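PDB 3W40: phosphoserine phosphatase RsbX, which dephosphorylates RsbS and acts as a negative regulator of sigma-B activity in Bacillus subtilis. Local coordinates for residues V110-H115 / F151-D156. Numbering follows the deposited sequence.
With MG (magnesium ion), chain C.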
loop_
_atom_site.group_PDB
_atom_site.type_symbol
_atom_site.label_atom_id
_atom_site.label_comp_id
_atom_site.label_asym_id
_atom_site.label_seq_id
_atom_site.Cartn_x
_atom_site.Cartn_y
_atom_site.Cartn_z
ATOM N N VAL A 110 5.660 -5.609 1.345
ATOM C CA VAL A 110 4.906 -4.601 0.639
ATOM C C VAL A 110 5.611 -3.292 0.901
ATOM O O VAL A 110 5.879 -2.968 2.044
ATOM C CB VAL A 110 3.426 -4.573 1.148
ATOM C CG1 VAL A 110 2.691 -3.480 0.462
ATOM C CG2 VAL A 110 2.759 -5.883 0.849
ATOM N N ARG A 111 6.027 -2.584 -0.124
ATOM C CA ARG A 111 6.925 -1.448 0.032
ATOM C C ARG A 111 6.171 -0.091 -0.046
ATOM O O ARG A 111 5.138 0.042 -0.700
ATOM C CB ARG A 111 7.931 -1.442 -1.136
ATOM C CG ARG A 111 8.806 -2.695 -1.223
ATOM C CD ARG A 111 9.382 -3.104 0.140
ATOM N NE ARG A 111 10.386 -2.114 0.598
ATOM C CZ ARG A 111 11.683 -2.085 0.241
ATOM N NH1 ARG A 111 12.200 -3.030 -0.546
ATOM N NH2 ARG A 111 12.481 -1.121 0.720
ATOM N N PHE A 112 6.728 0.894 0.614
ATOM C CA PHE A 112 6.163 2.294 0.616
ATOM C C PHE A 112 7.293 3.258 0.401
ATOM O O PHE A 112 8.324 3.149 1.034
ATOM C CB PHE A 112 5.476 2.558 1.985
ATOM C CG PHE A 112 5.029 3.978 2.240
ATOM C CD1 PHE A 112 4.248 4.673 1.323
ATOM C CD2 PHE A 112 5.276 4.553 3.462
ATOM C CE1 PHE A 112 3.767 5.947 1.603
ATOM C CE2 PHE A 112 4.816 5.806 3.768
ATOM C CZ PHE A 112 4.052 6.525 2.796
ATOM N N ILE A 113 7.082 4.135 -0.552
ATOM C CA ILE A 113 8.065 5.215 -0.782
ATOM C C ILE A 113 7.312 6.528 -0.932
ATOM O O ILE A 113 6.367 6.630 -1.707
ATOM C CB ILE A 113 8.804 4.994 -2.118
ATOM C CG1 ILE A 113 9.481 3.596 -2.155
ATOM C CG2 ILE A 113 9.787 6.127 -2.363
ATOM C CD1 ILE A 113 8.637 2.401 -2.697
ATOM N N LEU A 114 7.705 7.523 -0.174
ATOM C CA LEU A 114 7.123 8.851 -0.271
ATOM C C LEU A 114 8.236 9.841 -0.625
ATOM O O LEU A 114 9.227 9.910 0.029
ATOM C CB LEU A 114 6.478 9.237 1.056
ATOM C CG LEU A 114 5.719 10.582 1.008
ATOM C CD1 LEU A 114 4.407 10.538 1.864
ATOM C CD2 LEU A 114 6.597 11.807 1.316
ATOM N N HIS A 115 8.062 10.542 -1.711
ATOM C CA HIS A 115 9.057 11.450 -2.250
ATOM C C HIS A 115 8.577 12.874 -2.048
ATOM O O HIS A 115 7.467 13.217 -2.398
ATOM C CB HIS A 115 9.251 11.141 -3.730
ATOM C CG HIS A 115 10.151 12.100 -4.436
ATOM N ND1 HIS A 115 11.522 12.016 -4.359
ATOM C CD2 HIS A 115 9.876 13.229 -5.128
ATOM C CE1 HIS A 115 12.059 13.016 -5.035
ATOM N NE2 HIS A 115 11.082 13.763 -5.523
ATOM N N PHE A 151 3.621 9.504 -3.532
ATOM C CA PHE A 151 3.981 8.241 -2.960
ATOM C C PHE A 151 3.458 7.028 -3.717
ATOM O O PHE A 151 2.520 7.154 -4.525
ATOM C CB PHE A 151 3.553 8.160 -1.468
ATOM C CG PHE A 151 2.058 8.095 -1.260
ATOM C CD1 PHE A 151 1.347 6.929 -1.386
ATOM C CD2 PHE A 151 1.350 9.252 -0.965
ATOM C CE1 PHE A 151 -0.084 6.851 -1.173
ATOM C CE2 PHE A 151 -0.055 9.216 -0.708
ATOM C CZ PHE A 151 -0.753 7.966 -0.848
ATOM N N ILE A 152 4.050 5.884 -3.418
ATOM C CA ILE A 152 3.585 4.607 -3.890
ATOM C C ILE A 152 3.630 3.597 -2.745
ATOM O O ILE A 152 4.588 3.591 -1.976
ATOM C CB ILE A 152 4.377 4.100 -5.083
ATOM C CG1 ILE A 152 3.714 2.861 -5.737
ATOM C CG2 ILE A 152 5.826 3.899 -4.772
ATOM C CD1 ILE A 152 4.327 2.471 -7.067
ATOM N N ILE A 153 2.653 2.700 -2.727
ATOM C CA ILE A 153 2.669 1.500 -1.948
ATOM C C ILE A 153 2.505 0.343 -2.939
ATOM O O ILE A 153 1.574 0.395 -3.737
ATOM C CB ILE A 153 1.523 1.413 -0.887
ATOM C CG1 ILE A 153 1.562 2.623 0.072
ATOM C CG2 ILE A 153 1.638 0.041 -0.152
ATOM C CD1 ILE A 153 0.288 2.761 0.962
ATOM N N HIS A 154 3.390 -0.674 -2.905
ATOM C CA HIS A 154 3.286 -1.711 -3.916
ATOM C C HIS A 154 3.663 -3.092 -3.374
ATOM O O HIS A 154 4.515 -3.204 -2.472
ATOM C CB HIS A 154 4.127 -1.363 -5.145
ATOM C CG HIS A 154 5.613 -1.404 -4.939
ATOM N ND1 HIS A 154 6.348 -2.576 -4.987
ATOM C CD2 HIS A 154 6.510 -0.406 -4.722
ATOM C CE1 HIS A 154 7.632 -2.284 -4.867
ATOM N NE2 HIS A 154 7.754 -0.984 -4.675
ATOM N N THR A 155 3.018 -4.141 -3.929
ATOM C CA THR A 155 3.383 -5.493 -3.628
ATOM C C THR A 155 4.658 -5.855 -4.396
ATOM O O THR A 155 5.131 -5.169 -5.325
ATOM C CB THR A 155 2.243 -6.490 -3.905
ATOM O OG1 THR A 155 1.924 -6.439 -5.282
ATOM C CG2 THR A 155 1.113 -6.169 -3.028
ATOM N N ASP A 156 5.147 -7.024 -4.051
ATOM C CA ASP A 156 6.385 -7.554 -4.673
ATOM C C ASP A 156 6.269 -7.927 -6.139
ATOM O O ASP A 156 7.266 -8.164 -6.782
ATOM C CB ASP A 156 6.998 -8.685 -3.870
ATOM C CG ASP A 156 6.084 -9.906 -3.771
ATOM O OD1 ASP A 156 4.971 -9.931 -4.342
ATOM O OD2 ASP A 156 6.549 -10.933 -3.181
HETATM MG MG MG C . 3.415 -11.188 -4.511
HETATM O O HOH W 1 4.640 -12.725 -3.657
HETATM O O HOH W 2 2.047 -12.740 -4.728
HETATM O O HOH W 3 2.100 -9.783 -5.267
#
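H154 stands beside R111 in a hydrogen-bonded antiparallel pair. Its backbone N reaches R111 O at 2.9 Å, and its backbone O accepts from R111 N. From CB the side chain leans across toward strand 111-115, with CG between the backbone N and the carbonyl carbon (chi1 69°). CD2 passes near I113 CD1. NE2 and CE1 lie under the R111 side chain, whose CB sits over one ring face, 3.9 Å from the centroid, in a CH-pi contact. H154 ND1 donates to T155 O at 2.9 Å. This bond is almost straight and T155 O lies in the ring plane, though the donor stands above the carbonyl plane of T155; this should limit rotation of the ring. R111 then bends away, and its NH2 is hydrogen-bonded to P124 O. The two strands are adjacent, antiparallel members of one sheet of the PPM-type beta sandwich. Between the sheets, the edge of F112 turns toward the face of F151 (planes at 72°), and F112 CD1 packs on I153 CG1 at 3.6 Å. V110 CG1 meets I153 CG2 at 3.7 Å. V42 and L93 of the second sheet cover this side. Beyond the strand end, D156 OD1 binds magnesium at 2.0 Å, together with D44, D189 and three waters.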